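PDB 5ZRD: tyrosinase from Burkholderia thailandensis, which probably hydroxylates monophenols such as tyrosine to catechols and oxidises these to quinones, using a pair of copper ions and molecular oxygen. Local coordinates for residues A[123-128]-A[218-223]; A[239-244]-A[278-283]. All blocks are in the same frame, centred on the assembly; numbering follows the deposited sequence.

Both contacts are buried in the central tyrosinase domain, and together they illustrate how helix packing changes in character as it nears a metal site. Interaction 1 lies farther from the middle of the chain and is purely aliphatic, a leucine resting against a threonine methyl and another leucine. Interaction 2, about 11 Å away between centres, is more mixed: a lysine chain passes a carboxylate, a tyrosine meets an isoleucine, and H281 binds copper. Helices 205-221 and 237-244, one from each contact, follow each other in the chain. The two contacts also touch directly, through W219, whose ring packs on D279 and A283 with W219 CD1 3.3 Å from A283 CB.

Interaction 1 of 2, residues A[123-128]-A[218-223]; sequences YTLKHG and AWLKGD
L220 presses its side chain between T124 and L125, crossing both at about a right angle. The tight spot is where two methyls meet: T124 CG2 and L220 CD1 are 3.5 Å apart, closer than usual van der Waals contact. T124 turns CG2 anti to its backbone nitrogen (chi1 -56° for OG1), which aims the methyl across the gap while OG1 hydrogen-bonds W117 NE1 and D118 O within its own neighbourhood. L125 is more relaxed, its CD2 lying 3.9 Å from L220 CB. Here the last turns of two helices of the largely helical tyrosinase domain pack side by side; G128 and G222, each with positive phi, are the first residues to leave helical backbone angles, and G222 N still bonds back to A218 O at 2.7 Å. V237 and Y238 of helix 237-244 complete the apolar surroundings, touching L220 and L125 respectively. Away from this seam the packing gives way to polar, more accessible groups. K221 leads its extended chain off to S224 O, D223 is exposed, and on the first helix the exposed H127 lays its CB over one face of the Y123 ring, 3.4 Å above the plane.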
ATOM      1  N   TYR A 123     -21.271  50.609   4.465  1.00 36.04           N
ATOM      2  CA  TYR A 123     -22.310  49.990   3.651  1.00 41.39           C
ATOM      3  C   TYR A 123     -22.537  48.538   4.115  1.00 39.61           C
ATOM      4  O   TYR A 123     -23.686  48.143   4.438  1.00 38.86           O
ATOM      5  CB  TYR A 123     -22.027  50.061   2.145  1.00 39.66           C
ATOM      6  CG  TYR A 123     -23.141  49.433   1.355  1.00 36.61           C
ATOM      7  CD1 TYR A 123     -24.295  50.140   1.075  1.00 44.35           C
ATOM      8  CD2 TYR A 123     -23.121  48.090   1.017  1.00 40.02           C
ATOM      9  CE1 TYR A 123     -25.387  49.544   0.450  1.00 43.75           C
ATOM     10  CE2 TYR A 123     -24.183  47.486   0.353  1.00 39.80           C
ATOM     11  CZ  TYR A 123     -25.336  48.211   0.087  1.00 40.47           C
ATOM     12  OH  TYR A 123     -26.403  47.658  -0.561  1.00 37.92           O
ATOM     13  N   THR A 124     -21.457  47.770   4.184  1.00 35.80           N
ATOM     14  CA  THR A 124     -21.606  46.362   4.463  1.00 36.05           C
ATOM     15  C   THR A 124     -22.203  46.211   5.865  1.00 35.79           C
ATOM     16  O   THR A 124     -23.096  45.385   6.081  1.00 34.59           O
ATOM     17  CB  THR A 124     -20.298  45.573   4.294  1.00 35.80           C
ATOM     18  OG1 THR A 124     -19.716  45.721   2.999  1.00 33.38           O
ATOM     19  CG2 THR A 124     -20.533  44.098   4.494  1.00 37.39           C
ATOM     20  N   LEU A 125     -21.756  47.023   6.812  1.00 34.15           N
ATOM     21  CA  LEU A 125     -22.275  46.844   8.162  1.00 34.56           C
ATOM     22  C   LEU A 125     -23.790  47.075   8.201  1.00 38.69           C
ATOM     23  O   LEU A 125     -24.471  46.472   9.059  1.00 36.65           O
ATOM     24  CB  LEU A 125     -21.597  47.816   9.119  1.00 34.54           C
ATOM     25  CG  LEU A 125     -20.114  47.590   9.354  1.00 38.46           C
ATOM     26  CD1 LEU A 125     -19.489  48.818  10.018  1.00 38.63           C
ATOM     27  CD2 LEU A 125     -19.889  46.333  10.173  1.00 36.24           C
ATOM     28  N   LYS A 126     -24.293  47.995   7.368  1.00 38.57           N
ATOM     29  CA  LYS A 126     -25.700  48.416   7.464  1.00 43.73           C
ATOM     30  C   LYS A 126     -26.561  47.707   6.415  1.00 40.60           C
ATOM     31  O   LYS A 126     -27.739  47.695   6.585  1.00 40.16           O
ATOM     32  CB  LYS A 126     -25.839  49.930   7.272  1.00 47.17           C
ATOM     33  CG  LYS A 126     -25.200  50.794   8.355  1.00 50.48           C
ATOM     34  CD  LYS A 126     -25.057  52.259   7.959  1.00 60.14           C
ATOM     35  CE  LYS A 126     -26.103  53.181   8.563  1.00 70.02           C
ATOM     36  NZ  LYS A 126     -27.484  52.860   8.115  1.00 69.98           N
ATOM     37  N   HIS A 127     -25.984  47.148   5.352  1.00 39.02           N
ATOM     38  CA  HIS A 127     -26.783  46.565   4.261  1.00 42.62           C
ATOM     39  C   HIS A 127     -26.262  45.213   3.731  1.00 42.48           C
ATOM     40  O   HIS A 127     -26.900  44.628   2.862  1.00 39.97           O
ATOM     41  CB  HIS A 127     -26.844  47.585   3.129  1.00 46.24           C
ATOM     42  CG  HIS A 127     -27.561  48.801   3.576  1.00 49.90           C
ATOM     43  ND1 HIS A 127     -26.962  50.043   3.611  1.00 51.15           N
ATOM     44  CD2 HIS A 127     -28.789  48.936   4.112  1.00 51.72           C
ATOM     45  CE1 HIS A 127     -27.810  50.916   4.100  1.00 53.66           C
ATOM     46  NE2 HIS A 127     -28.940  50.257   4.422  1.00 54.84           N
ATOM     47  N   GLY A 128     -25.114  44.719   4.183  1.00 39.62           N
ATOM     48  CA  GLY A 128     -24.619  43.435   3.700  1.00 41.87           C
ATOM     49  C   GLY A 128     -23.894  43.559   2.369  1.00 38.87           C
ATOM     50  O   GLY A 128     -23.191  44.523   2.126  1.00 40.22           O
ATOM     51  N   ALA A 218     -25.055  40.340  10.773  1.00 37.64           N
ATOM     52  CA  ALA A 218     -25.054  39.778  12.127  1.00 36.13           C
ATOM     53  C   ALA A 218     -23.655  39.271  12.470  1.00 33.88           C
ATOM     54  O   ALA A 218     -23.182  39.474  13.550  1.00 34.73           O
ATOM     55  CB  ALA A 218     -26.059  38.650  12.241  1.00 35.09           C
ATOM     56  N   TRP A 219     -23.048  38.539  11.557  1.00 34.93           N
ATOM     57  CA  TRP A 219     -21.672  38.092  11.735  1.00 34.48           C
ATOM     58  C   TRP A 219     -20.746  39.289  11.974  1.00 32.69           C
ATOM     59  O   TRP A 219     -19.916  39.266  12.889  1.00 30.06           O
ATOM     60  CB  TRP A 219     -21.207  37.309  10.514  1.00 34.30           C
ATOM     61  CG  TRP A 219     -21.464  35.836  10.555  1.00 33.30           C
ATOM     62  CD1 TRP A 219     -22.553  35.173  10.069  1.00 34.96           C
ATOM     63  CD2 TRP A 219     -20.569  34.824  11.022  1.00 35.02           C
ATOM     64  NE1 TRP A 219     -22.399  33.823  10.206  1.00 34.13           N
ATOM     65  CE2 TRP A 219     -21.198  33.577  10.799  1.00 33.92           C
ATOM     66  CE3 TRP A 219     -19.318  34.838  11.639  1.00 36.58           C
ATOM     67  CZ2 TRP A 219     -20.595  32.369  11.128  1.00 35.09           C
ATOM     68  CZ3 TRP A 219     -18.732  33.638  11.985  1.00 37.63           C
ATOM     69  CH2 TRP A 219     -19.364  32.422  11.739  1.00 34.09           C
ATOM     70  N   LEU A 220     -20.893  40.335  11.162  1.00 34.02           N
ATOM     71  CA  LEU A 220     -20.046  41.539  11.327  1.00 33.48           C
ATOM     72  C   LEU A 220     -20.321  42.235  12.667  1.00 32.92           C
ATOM     73  O   LEU A 220     -19.394  42.640  13.377  1.00 31.42           O
ATOM     74  CB  LEU A 220     -20.291  42.484  10.153  1.00 31.74           C
ATOM     75  CG  LEU A 220     -19.656  42.027   8.844  1.00 34.86           C
ATOM     76  CD1 LEU A 220     -20.267  42.782   7.689  1.00 37.22           C
ATOM     77  CD2 LEU A 220     -18.154  42.241   8.872  1.00 39.88           C
ATOM     78  N   LYS A 221     -21.595  42.359  13.010  1.00 37.19           N
ATOM     79  CA  LYS A 221     -21.966  42.940  14.280  1.00 38.69           C
ATOM     80  C   LYS A 221     -21.462  42.096  15.453  1.00 33.27           C
ATOM     81  O   LYS A 221     -20.859  42.649  16.337  1.00 32.53           O
ATOM     82  CB  LYS A 221     -23.484  43.081  14.412  1.00 40.31           C
ATOM     83  CG  LYS A 221     -23.894  43.995  15.552  1.00 45.53           C
ATOM     84  CD  LYS A 221     -25.391  44.263  15.624  1.00 53.98           C
ATOM     85  CE  LYS A 221     -25.760  45.228  16.740  1.00 64.50           C
ATOM     86  NZ  LYS A 221     -27.070  44.893  17.361  1.00 75.03           N
ATOM     87  N   GLY A 222     -21.695  40.776  15.462  1.00 32.10           N
ATOM     88  CA  GLY A 222     -21.479  39.956  16.686  1.00 34.66           C
ATOM     89  C   GLY A 222     -22.756  39.815  17.520  1.00 41.74           C
ATOM     90  O   GLY A 222     -22.747  39.343  18.667  1.00 40.37           O
ATOM     91  N   ASP A 223     -23.882  40.207  16.926  1.00 50.58           N
ATOM     92  CA  ASP A 223     -25.198  40.100  17.547  1.00 62.65           C
ATOM     93  C   ASP A 223     -26.222  40.282  16.412  1.00 62.91           C
ATOM     94  O   ASP A 223     -25.774  40.541  15.281  1.00 56.12           O
ATOM     95  CB  ASP A 223     -25.339  41.169  18.643  1.00 64.10           C
ATOM     96  CG  ASP A 223     -26.131  40.683  19.818  1.00 63.20           C
ATOM     97  OD1 ASP A 223     -27.071  39.876  19.578  1.00 46.91           O
ATOM     98  OD2 ASP A 223     -25.789  41.107  20.955  1.00 68.05           O
TER

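Interaction 2 of 2, residues A[239-244]-A[278-283]; sequences AKYVRC and NDIHLA. With CU (copper (II) ion), chain K.
K240 and D279 mark the closest approach of the two helical backbones, yet their CA atoms are 9.3 Å apart, so long side chains must span the gap. Both segments are helical throughout, and both residues direct their CB atoms across it. K240 passes the D279 carboxylate at about a right angle with its aliphatic part, CD lying 3.5 Å from D279 OD2. A bend at chi4 (-87°) turns the amine aside: K240 NZ stays 5.5 Å from D279 OD2, attracted at most over a distance. The carboxylate is gripped instead by strand 456-466, where S465 OG bonds OD1 and H463 NE2 bonds OD2. Next to this pair Y241 meets I280 loosely with its hydroxyl end, Y241 OH lying 4.2 Å from I280 CG1, and this hydroxyl is held by E119 OE2. One residue further along, H281 NE2 binds copper at 2.0 Å, joined by H277 and H320 in the three-histidine arrangement of a type 3 copper site; M304 O bonds H281 ND1 and helps fix the ring's rotation. Helix 274-285 is thus flanked by helix 237-244, by helix 205-221 through N215 against A283, and by helix 315-334, whose H319 touches both Y241 and I280.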
ATOM      1  N   ALA A 239     -14.835  43.522  14.706  1.00 29.58           N
ATOM      2  CA  ALA A 239     -13.844  43.505  15.790  1.00 32.66           C
ATOM      3  C   ALA A 239     -12.679  42.561  15.462  1.00 32.08           C
ATOM      4  O   ALA A 239     -11.550  42.867  15.813  1.00 29.10           O
ATOM      5  CB  ALA A 239     -14.486  43.071  17.085  1.00 35.56           C
ATOM      6  N   LYS A 240     -12.967  41.379  14.911  1.00 29.19           N
ATOM      7  CA  LYS A 240     -11.900  40.416  14.685  1.00 32.20           C
ATOM      8  C   LYS A 240     -10.914  40.944  13.621  1.00 29.90           C
ATOM      9  O   LYS A 240      -9.718  40.765  13.742  1.00 26.29           O
ATOM     10  CB  LYS A 240     -12.505  39.068  14.287  1.00 38.40           C
ATOM     11  CG  LYS A 240     -12.975  38.179  15.431  1.00 43.37           C
ATOM     12  CD  LYS A 240     -12.835  36.705  15.066  1.00 54.85           C
ATOM     13  CE  LYS A 240     -13.289  35.738  16.145  1.00 61.34           C
ATOM     14  NZ  LYS A 240     -12.196  35.436  17.101  1.00 65.37           N
ATOM     15  N   TYR A 241     -11.409  41.641  12.589  1.00 29.82           N
ATOM     16  CA  TYR A 241     -10.542  42.244  11.558  1.00 28.60           C
ATOM     17  C   TYR A 241      -9.699  43.380  12.155  1.00 29.23           C
ATOM     18  O   TYR A 241      -8.506  43.473  11.876  1.00 25.66           O
ATOM     19  CB  TYR A 241     -11.383  42.739  10.396  1.00 28.04           C
ATOM     20  CG  TYR A 241     -11.552  41.817   9.216  1.00 31.60           C
ATOM     21  CD1 TYR A 241     -10.469  41.150   8.654  1.00 34.03           C
ATOM     22  CD2 TYR A 241     -12.777  41.709   8.570  1.00 29.82           C
ATOM     23  CE1 TYR A 241     -10.620  40.324   7.547  1.00 33.25           C
ATOM     24  CE2 TYR A 241     -12.931  40.908   7.451  1.00 29.52           C
ATOM     25  CZ  TYR A 241     -11.852  40.216   6.932  1.00 32.07           C
ATOM     26  OH  TYR A 241     -11.972  39.446   5.806  1.00 33.18           O
ATOM     27  N   VAL A 242     -10.297  44.198  13.021  1.00 29.73           N
ATOM     28  CA  VAL A 242      -9.554  45.250  13.741  1.00 30.28           C
ATOM     29  C   VAL A 242      -8.452  44.603  14.578  1.00 31.47           C
ATOM     30  O   VAL A 242      -7.287  44.985  14.460  1.00 32.38           O
ATOM     31  CB  VAL A 242     -10.443  46.155  14.619  1.00 35.31           C
ATOM     32  CG1 VAL A 242      -9.599  47.110  15.448  1.00 35.55           C
ATOM     33  CG2 VAL A 242     -11.480  46.935  13.814  1.00 31.18           C
ATOM     34  N   ARG A 243      -8.781  43.568  15.339  1.00 35.00           N
ATOM     35  CA  ARG A 243      -7.756  42.845  16.149  1.00 36.12           C
ATOM     36  C   ARG A 243      -6.577  42.369  15.285  1.00 34.92           C
ATOM     37  O   ARG A 243      -5.410  42.435  15.731  1.00 35.95           O
ATOM     38  CB  ARG A 243      -8.326  41.589  16.820  1.00 43.63           C
ATOM     39  CG  ARG A 243      -8.857  41.787  18.227  1.00 58.08           C
ATOM     40  CD  ARG A 243      -8.426  40.699  19.197  1.00 63.51           C
ATOM     41  NE  ARG A 243      -9.117  40.929  20.458  1.00 77.34           N
ATOM     42  CZ  ARG A 243      -8.685  41.732  21.434  1.00 82.18           C
ATOM     43  NH1 ARG A 243      -7.429  42.152  21.442  1.00 70.86           N
ATOM     44  NH2 ARG A 243      -9.516  42.104  22.398  1.00 79.78           N
ATOM     45  N   CYS A 244      -6.858  41.803  14.098  1.00 31.82           N
ATOM     46  CA  CYS A 244      -5.780  41.158  13.357  1.00 28.92           C
ATOM     47  C   CYS A 244      -4.726  42.195  12.961  1.00 29.14           C
ATOM     48  O   CYS A 244      -3.551  41.840  12.879  1.00 27.32           O
ATOM     49  CB  CYS A 244      -6.288  40.354  12.168  1.00 32.99           C
ATOM     50  SG  CYS A 244      -6.680  41.294  10.670  1.00 31.22           S
ATOM     51  N   ASN A 278     -11.960  33.261   7.716  1.00 27.49           N
ATOM     52  CA  ASN A 278     -12.751  32.069   7.976  1.00 27.12           C
ATOM     53  C   ASN A 278     -14.221  32.447   8.219  1.00 27.29           C
ATOM     54  O   ASN A 278     -15.124  31.824   7.616  1.00 29.54           O
ATOM     55  CB  ASN A 278     -12.171  31.260   9.130  1.00 27.80           C
ATOM     56  CG  ASN A 278     -10.907  30.523   8.760  1.00 29.31           C
ATOM     57  OD1 ASN A 278     -10.419  30.640   7.636  1.00 27.77           O
ATOM     58  ND2 ASN A 278     -10.369  29.767   9.700  1.00 29.45           N
ATOM     59  N   ASP A 279     -14.470  33.469   9.036  1.00 26.75           N
ATOM     60  CA  ASP A 279     -15.860  33.869   9.353  1.00 29.39           C
ATOM     61  C   ASP A 279     -16.671  34.190   8.106  1.00 30.92           C
ATOM     62  O   ASP A 279     -17.833  33.783   7.996  1.00 33.27           O
ATOM     63  CB  ASP A 279     -15.894  35.082  10.294  1.00 30.77           C
ATOM     64  CG  ASP A 279     -15.245  34.808  11.665  1.00 34.32           C
ATOM     65  OD1 ASP A 279     -15.117  33.624  12.095  1.00 35.20           O
ATOM     66  OD2 ASP A 279     -14.857  35.798  12.319  1.00 34.08           O
ATOM     67  N   ILE A 280     -16.060  34.902   7.156  1.00 28.88           N
ATOM     68  CA  ILE A 280     -16.774  35.429   6.021  1.00 26.91           C
ATOM     69  C   ILE A 280     -17.128  34.237   5.132  1.00 27.87           C
ATOM     70  O   ILE A 280     -18.201  34.171   4.600  1.00 30.13           O
ATOM     71  CB  ILE A 280     -15.971  36.536   5.285  1.00 26.12           C
ATOM     72  CG1 ILE A 280     -15.871  37.848   6.074  1.00 31.39           C
ATOM     73  CG2 ILE A 280     -16.520  36.809   3.903  1.00 28.21           C
ATOM     74  CD1 ILE A 280     -17.210  38.489   6.460  1.00 31.71           C
ATOM     75  N   HIS A 281     -16.202  33.320   4.946  1.00 27.45           N
ATOM     76  CA  HIS A 281     -16.495  32.099   4.268  1.00 26.60           C
ATOM     77  C   HIS A 281     -17.701  31.397   4.911  1.00 27.79           C
ATOM     78  O   HIS A 281     -18.529  30.897   4.212  1.00 26.96           O
ATOM     79  CB  HIS A 281     -15.283  31.168   4.339  1.00 27.81           C
ATOM     80  CG  HIS A 281     -14.275  31.378   3.262  1.00 31.26           C
ATOM     81  ND1 HIS A 281     -14.241  30.590   2.130  1.00 29.47           N
ATOM     82  CD2 HIS A 281     -13.225  32.227   3.180  1.00 33.47           C
ATOM     83  CE1 HIS A 281     -13.199  30.938   1.401  1.00 33.66           C
ATOM     84  NE2 HIS A 281     -12.584  31.984   1.994  1.00 34.18           N
ATOM     85  N   LEU A 282     -17.758  31.267   6.235  1.00 27.35           N
ATOM     86  CA  LEU A 282     -18.833  30.495   6.806  1.00 28.90           C
ATOM     87  C   LEU A 282     -20.163  31.256   6.681  1.00 28.89           C
ATOM     88  O   LEU A 282     -21.198  30.660   6.467  1.00 30.21           O
ATOM     89  CB  LEU A 282     -18.528  30.152   8.266  1.00 27.31           C
ATOM     90  CG  LEU A 282     -17.300  29.287   8.526  1.00 31.00           C
ATOM     91  CD1 LEU A 282     -17.426  28.545   9.847  1.00 33.00           C
ATOM     92  CD2 LEU A 282     -17.021  28.299   7.406  1.00 35.29           C
ATOM     93  N   ALA A 283     -20.156  32.563   6.854  1.00 30.07           N
ATOM     94  CA  ALA A 283     -21.386  33.348   6.760  1.00 26.84           C
ATOM     95  C   ALA A 283     -21.965  33.253   5.341  1.00 31.34           C
ATOM     96  O   ALA A 283     -23.133  32.881   5.124  1.00 32.52           O
ATOM     97  CB  ALA A 283     -21.102  34.775   7.135  1.00 26.61           C
TER
HETATM   98 CU    CU K 607     -10.637  32.288   1.661  1.00 45.09          CU